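Local coordinates for protein L-lysine 6-monooxygenase involved in desferrioxamine biosynthesis (Erwinia amylovora CFBP1430, PDB 5O8P) that probably hydroxylates one amine nitrogen of cadaverine, using FAD and NADPH, in the pathway that builds the siderophore desferrioxamine, at residues B[77-82]-B[107-112]; B[405-410]-B[414-419]. All blocks are in the same frame, centred on the assembly; numbering follows the deposited sequence.

Interaction 1 (B[77-82]-B[107-112]); sequences LLNFMK and CQWAAE
Phe80 and Trp109 meet in an edge-to-face aromatic pair that joins two helices of the FAD-binding part of the chain, 77-83 and 100-113, in a largely hydrophobic packing contact. The phenyl ring turns its edge to one face of the indole: the centroids of the Phe80 ring and the Trp109 five-membered ring are 5.2 Å apart, and the planes stand at 77°. The leading atom is Phe80 CD2, 3.6 Å from Trp109 CD2 and toward the rim of the indole face; CE2 of the same edge rests against Trp109 CB. Farther along that face, Phe80 CB makes a CH-pi contact, 4.0 Å from the centroid of the indole six-membered ring. Both side chains leave their helices with CG anti to the backbone N (chi1 158° in Phe80, 171° in Trp109), which lets them run past each other in opposite directions. Asn79 ND2, hydrogen-bonded to Pro74 O, adds a looser touch at the indole edge. Tyr106 makes a second edge-to-face pair with Phe80, so helix 100-113 supplies two aromatic partners to one phenylalanine. This is helix-helix packing through an edge-to-face aromatic pair, in which helix 100-113, opening at the NADP(+)-binding Arg100, also lies against helix 18-27, which begins beside the FAD-binding Phe19.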
loop_
_atom_site.group_PDB
_atom_site.type_symbol
_atom_site.label_atom_id
_atom_site.label_comp_id
_atom_site.label_asym_id
_atom_site.label_seq_id
_atom_site.Cartn_x
_atom_site.Cartn_y
_atom_site.Cartn_z
ATOM N N LEU B 77 4.425 -25.175 -3.792
ATOM C CA LEU B 77 5.212 -24.072 -4.356
ATOM C C LEU B 77 6.407 -23.724 -3.460
ATOM O O LEU B 77 7.487 -23.439 -3.962
ATOM C CB LEU B 77 4.310 -22.858 -4.590
ATOM C CG LEU B 77 4.835 -21.570 -5.211
ATOM C CD1 LEU B 77 5.528 -20.668 -4.196
ATOM C CD2 LEU B 77 5.727 -21.879 -6.395
ATOM N N LEU B 78 6.208 -23.754 -2.146
ATOM C CA LEU B 78 7.294 -23.491 -1.198
ATOM C C LEU B 78 8.367 -24.565 -1.258
ATOM O O LEU B 78 9.554 -24.262 -1.166
ATOM C CB LEU B 78 6.757 -23.333 0.232
ATOM C CG LEU B 78 6.040 -22.007 0.487
ATOM C CD1 LEU B 78 5.449 -22.007 1.879
ATOM C CD2 LEU B 78 6.982 -20.823 0.324
ATOM N N ASN B 79 7.970 -25.819 -1.428
ATOM C CA ASN B 79 8.969 -26.884 -1.560
ATOM C C ASN B 79 9.733 -26.774 -2.872
ATOM O O ASN B 79 10.935 -27.021 -2.904
ATOM C CB ASN B 79 8.360 -28.278 -1.437
ATOM C CG ASN B 79 9.405 -29.331 -1.126
ATOM O OD1 ASN B 79 10.299 -29.107 -0.296
ATOM N ND2 ASN B 79 9.306 -30.484 -1.787
ATOM N N PHE B 80 9.029 -26.401 -3.940
ATOM C CA PHE B 80 9.652 -26.145 -5.244
ATOM C C PHE B 80 10.750 -25.104 -5.097
ATOM O O PHE B 80 11.862 -25.256 -5.572
ATOM C CB PHE B 80 8.586 -25.695 -6.261
ATOM C CG PHE B 80 9.128 -24.935 -7.436
ATOM C CD1 PHE B 80 9.299 -23.572 -7.382
ATOM C CD2 PHE B 80 9.443 -25.585 -8.605
ATOM C CE1 PHE B 80 9.806 -22.879 -8.470
ATOM C CE2 PHE B 80 9.918 -24.904 -9.702
ATOM C CZ PHE B 80 10.091 -23.547 -9.643
ATOM N N MET B 81 10.401 -24.040 -4.409
ATOM C CA MET B 81 11.298 -22.926 -4.221
ATOM C C MET B 81 12.527 -23.412 -3.442
ATOM O O MET B 81 13.640 -22.993 -3.721
ATOM C CB MET B 81 10.551 -21.787 -3.508
ATOM C CG MET B 81 10.832 -20.412 -4.044
ATOM S SD MET B 81 10.214 -20.096 -5.707
ATOM C CE MET B 81 8.484 -19.858 -5.396
ATOM N N LYS B 82 12.313 -24.318 -2.496
ATOM C CA LYS B 82 13.394 -24.872 -1.682
ATOM C C LYS B 82 14.353 -25.762 -2.483
ATOM O O LYS B 82 15.579 -25.633 -2.350
ATOM C CB LYS B 82 12.800 -25.648 -0.499
ATOM C CG LYS B 82 13.790 -26.300 0.444
ATOM C CD LYS B 82 14.814 -25.317 0.966
ATOM C CE LYS B 82 15.434 -25.816 2.259
ATOM N NZ LYS B 82 16.792 -25.259 2.461
ATOM N N CYS B 107 4.834 -25.649 -12.238
ATOM C CA CYS B 107 3.974 -26.729 -12.732
ATOM C C CYS B 107 4.752 -27.751 -13.558
ATOM O O CYS B 107 4.445 -28.934 -13.526
ATOM C CB CYS B 107 2.817 -26.181 -13.558
ATOM S SG CYS B 107 1.548 -25.373 -12.563
ATOM N N GLN B 108 5.760 -27.286 -14.288
ATOM C CA GLN B 108 6.591 -28.165 -15.115
ATOM C C GLN B 108 7.459 -29.033 -14.235
ATOM O O GLN B 108 7.553 -30.224 -14.453
ATOM C CB GLN B 108 7.456 -27.359 -16.094
ATOM C CG GLN B 108 6.670 -26.832 -17.293
ATOM C CD GLN B 108 7.463 -25.871 -18.160
ATOM O OE1 GLN B 108 8.588 -25.481 -17.827
ATOM N NE2 GLN B 108 6.869 -25.461 -19.271
ATOM N N TRP B 109 8.078 -28.436 -13.228
ATOM C CA TRP B 109 8.818 -29.191 -12.220
ATOM C C TRP B 109 7.974 -30.280 -11.560
ATOM O O TRP B 109 8.445 -31.397 -11.380
ATOM C CB TRP B 109 9.357 -28.236 -11.164
ATOM C CG TRP B 109 9.946 -28.877 -9.989
ATOM C CD1 TRP B 109 11.220 -29.297 -9.848
ATOM C CD2 TRP B 109 9.288 -29.152 -8.765
ATOM N NE1 TRP B 109 11.412 -29.826 -8.603
ATOM C CE2 TRP B 109 10.238 -29.745 -7.912
ATOM C CE3 TRP B 109 7.986 -28.940 -8.297
ATOM C CZ2 TRP B 109 9.935 -30.146 -6.623
ATOM C CZ3 TRP B 109 7.686 -29.317 -7.005
ATOM C CH2 TRP B 109 8.660 -29.917 -6.180
ATOM N N ALA B 110 6.741 -29.951 -11.193
ATOM C CA ALA B 110 5.841 -30.930 -10.600
ATOM C C ALA B 110 5.517 -32.049 -11.591
ATOM O O ALA B 110 5.611 -33.227 -11.257
ATOM C CB ALA B 110 4.561 -30.264 -10.123
ATOM N N ALA B 111 5.155 -31.676 -12.811
ATOM C CA ALA B 111 4.804 -32.656 -13.841
ATOM C C ALA B 111 5.955 -33.624 -14.117
ATOM O O ALA B 111 5.732 -34.804 -14.310
ATOM C CB ALA B 111 4.384 -31.958 -15.122
ATOM N N GLU B 112 7.177 -33.109 -14.117
ATOM C CA GLU B 112 8.377 -33.928 -14.286
ATOM C C GLU B 112 8.543 -34.923 -13.112
ATOM O O GLU B 112 8.764 -36.108 -13.334
ATOM C CB GLU B 112 9.616 -33.020 -14.459
ATOM C CG GLU B 112 10.726 -33.569 -15.346
ATOM C CD GLU B 112 11.518 -34.719 -14.717
ATOM O OE1 GLU B 112 11.661 -34.760 -13.467
ATOM O OE2 GLU B 112 12.008 -35.590 -15.485
#

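Interaction 2 (B[405-410]-B[414-419]); sequences VLLREI and EVYPVE
A helix end and the chain that doubles back beside it make up this contact: Arg408 and Val405, on the last turns of helix 399-410, meet Glu414 and Val418 of the following loop. Arg408 and Glu414 lie side by side and point the same way, joined by a salt bridge in which Arg408 NH1 donates to Glu414 OE1 at 3.3 Å with an N-H...O angle of 151°. NH1 comes from above the carboxylate plane. A bend in the arginine chain at chi3 (68°) turns the guanidinium across Val418, whose CB is 3.4 Å from Arg408 NH1. Glu414 also braces its own loop, since Val418 N donates to Glu414 OE2 at 3.3 Å; its two oxygens thus divide the work, OE1 toward the helix and OE2 toward the loop's own backbone. Beside this polar link, Val405 CG1 packs on Val418 CG1 at 3.8 Å, the two side chains crossing at about a right angle. On a more buried flank, Leu407 CD1 meets the Tyr416 ring at its edge, 3.8 Å from CE2. The tyrosine hydroxyl is hydrogen-bonded to Leu26 O, and Leu407 packs on Leu23 and Leu26, so helix end and loop rest against helix 18-27, while Leu406 reaches Phe380 of strand 379-381.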
loop_
_atom_site.group_PDB
_atom_site.type_symbol
_atom_site.label_atom_id
_atom_site.label_comp_id
_atom_site.label_asym_id
_atom_site.label_seq_id
_atom_site.Cartn_x
_atom_site.Cartn_y
_atom_site.Cartn_z
ATOM N N VAL B 405 -12.708 -33.390 -2.821
ATOM C CA VAL B 405 -14.026 -34.074 -2.815
ATOM C C VAL B 405 -14.055 -35.155 -3.898
ATOM O O VAL B 405 -14.757 -36.159 -3.760
ATOM C CB VAL B 405 -15.290 -33.127 -2.881
ATOM C CG1 VAL B 405 -15.004 -31.716 -2.365
ATOM C CG2 VAL B 405 -15.916 -33.057 -4.263
ATOM N N LEU B 406 -13.311 -34.938 -4.982
ATOM C CA LEU B 406 -13.148 -35.967 -5.986
ATOM C C LEU B 406 -12.471 -37.156 -5.355
ATOM O O LEU B 406 -12.952 -38.279 -5.502
ATOM C CB LEU B 406 -12.326 -35.470 -7.172
ATOM C CG LEU B 406 -12.963 -34.437 -8.090
ATOM C CD1 LEU B 406 -11.960 -34.082 -9.179
ATOM C CD2 LEU B 406 -14.268 -34.935 -8.666
ATOM N N LEU B 407 -11.377 -36.919 -4.633
ATOM C CA LEU B 407 -10.677 -38.025 -3.972
ATOM C C LEU B 407 -11.550 -38.732 -2.950
ATOM O O LEU B 407 -11.441 -39.934 -2.789
ATOM C CB LEU B 407 -9.340 -37.575 -3.367
ATOM C CG LEU B 407 -8.256 -37.392 -4.437
ATOM C CD1 LEU B 407 -6.994 -36.773 -3.875
ATOM C CD2 LEU B 407 -7.923 -38.717 -5.112
ATOM N N ARG B 408 -12.440 -38.007 -2.285
ATOM C CA ARG B 408 -13.383 -38.619 -1.335
ATOM C C ARG B 408 -14.383 -39.553 -2.032
ATOM O O ARG B 408 -14.732 -40.609 -1.503
ATOM C CB ARG B 408 -14.121 -37.542 -0.532
ATOM C CG ARG B 408 -14.881 -38.063 0.676
ATOM C CD ARG B 408 -15.407 -36.894 1.499
ATOM N NE ARG B 408 -16.448 -36.169 0.757
ATOM C CZ ARG B 408 -16.784 -34.883 0.913
ATOM N NH1 ARG B 408 -16.139 -34.097 1.779
ATOM N NH2 ARG B 408 -17.755 -34.374 0.154
ATOM N N GLU B 409 -14.842 -39.172 -3.214
ATOM C CA GLU B 409 -15.757 -40.020 -3.975
ATOM C C GLU B 409 -15.041 -41.229 -4.575
ATOM O O GLU B 409 -15.511 -42.360 -4.456
ATOM C CB GLU B 409 -16.433 -39.222 -5.074
ATOM C CG GLU B 409 -17.497 -38.251 -4.587
ATOM C CD GLU B 409 -18.727 -38.924 -3.995
ATOM O OE1 GLU B 409 -18.968 -40.132 -4.268
ATOM O OE2 GLU B 409 -19.441 -38.230 -3.249
ATOM N N ILE B 410 -13.901 -40.966 -5.211
ATOM C CA ILE B 410 -13.078 -42.002 -5.823
ATOM C C ILE B 410 -12.686 -43.063 -4.805
ATOM O O ILE B 410 -12.989 -44.232 -4.994
ATOM C CB ILE B 410 -11.820 -41.402 -6.478
ATOM C CG1 ILE B 410 -12.203 -40.621 -7.739
ATOM C CG2 ILE B 410 -10.804 -42.493 -6.817
ATOM C CD1 ILE B 410 -11.144 -39.634 -8.185
ATOM N N GLU B 414 -12.253 -40.003 3.419
ATOM C CA GLU B 414 -11.924 -38.590 3.253
ATOM C C GLU B 414 -10.420 -38.412 3.357
ATOM O O GLU B 414 -9.885 -38.200 4.430
ATOM C CB GLU B 414 -12.688 -37.736 4.283
ATOM C CG GLU B 414 -12.326 -36.253 4.298
ATOM C CD GLU B 414 -13.454 -35.341 4.787
ATOM O OE1 GLU B 414 -14.578 -35.515 4.267
ATOM O OE2 GLU B 414 -13.225 -34.466 5.666
ATOM N N VAL B 415 -9.738 -38.477 2.224
ATOM C CA VAL B 415 -8.270 -38.546 2.218
ATOM C C VAL B 415 -7.641 -37.241 2.670
ATOM O O VAL B 415 -6.707 -37.238 3.444
ATOM C CB VAL B 415 -7.723 -38.883 0.814
ATOM C CG1 VAL B 415 -6.200 -39.007 0.839
ATOM C CG2 VAL B 415 -8.364 -40.162 0.294
ATOM N N TYR B 416 -8.148 -36.129 2.146
ATOM C CA TYR B 416 -7.736 -34.805 2.576
ATOM C C TYR B 416 -8.972 -34.132 3.133
ATOM O O TYR B 416 -10.024 -34.164 2.477
ATOM C CB TYR B 416 -7.208 -34.026 1.396
ATOM C CG TYR B 416 -5.954 -34.605 0.813
ATOM C CD1 TYR B 416 -4.724 -34.406 1.419
ATOM C CD2 TYR B 416 -5.996 -35.350 -0.357
ATOM C CE1 TYR B 416 -3.565 -34.926 0.867
ATOM C CE2 TYR B 416 -4.840 -35.864 -0.922
ATOM C CZ TYR B 416 -3.622 -35.644 -0.304
ATOM O OH TYR B 416 -2.462 -36.143 -0.850
ATOM N N PRO B 417 -8.857 -33.519 4.329
ATOM C CA PRO B 417 -10.036 -32.983 4.999
ATOM C C PRO B 417 -10.665 -31.849 4.198
ATOM O O PRO B 417 -9.971 -30.968 3.715
ATOM C CB PRO B 417 -9.489 -32.493 6.349
ATOM C CG PRO B 417 -8.063 -32.190 6.096
ATOM C CD PRO B 417 -7.614 -33.149 5.033
ATOM N N VAL B 418 -11.980 -31.913 4.060
ATOM C CA VAL B 418 -12.736 -31.025 3.220
ATOM C C VAL B 418 -13.545 -30.126 4.141
ATOM O O VAL B 418 -14.469 -30.600 4.827
ATOM C CB VAL B 418 -13.687 -31.828 2.306
ATOM C CG1 VAL B 418 -14.397 -30.896 1.335
ATOM C CG2 VAL B 418 -12.931 -32.918 1.560
ATOM N N GLU B 419 -13.208 -28.833 4.148
ATOM C CA GLU B 419 -13.911 -27.867 4.960
ATOM C C GLU B 419 -15.373 -27.766 4.516
ATOM O O GLU B 419 -15.664 -27.792 3.319
ATOM C CB GLU B 419 -13.219 -26.511 4.897
ATOM C CG GLU B 419 -11.916 -26.465 5.686
ATOM C CD GLU B 419 -10.673 -26.794 4.879
ATOM O OE1 GLU B 419 -10.789 -27.488 3.843
ATOM O OE2 GLU B 419 -9.572 -26.363 5.304
#

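Interactions 1 and 2 illustrate two ways of packing a helix: against a second helix through aromatic rings, and against its own returning chain through a salt bridge and aliphatic groups. Their centres lie 23 Å apart and their nearest atoms about 13 Å. Helix 18-27 is a shared neighbour, with Leu21 meeting Cys107 and Ala111 while Leu23 and Leu26 meet Leu407. Lys82, on the 77-82 segment but not part of its aromatic contact, hydrogen-bonds through NZ to Pro417 O of the second subunit. Both contacts lie away from the annotated sites, yet their helices begin near them: 100-113 at the NADP(+)-binding Arg100, 18-27 beside the FAD-binding Phe19, 399-410 just after the FAD-binding Leu396.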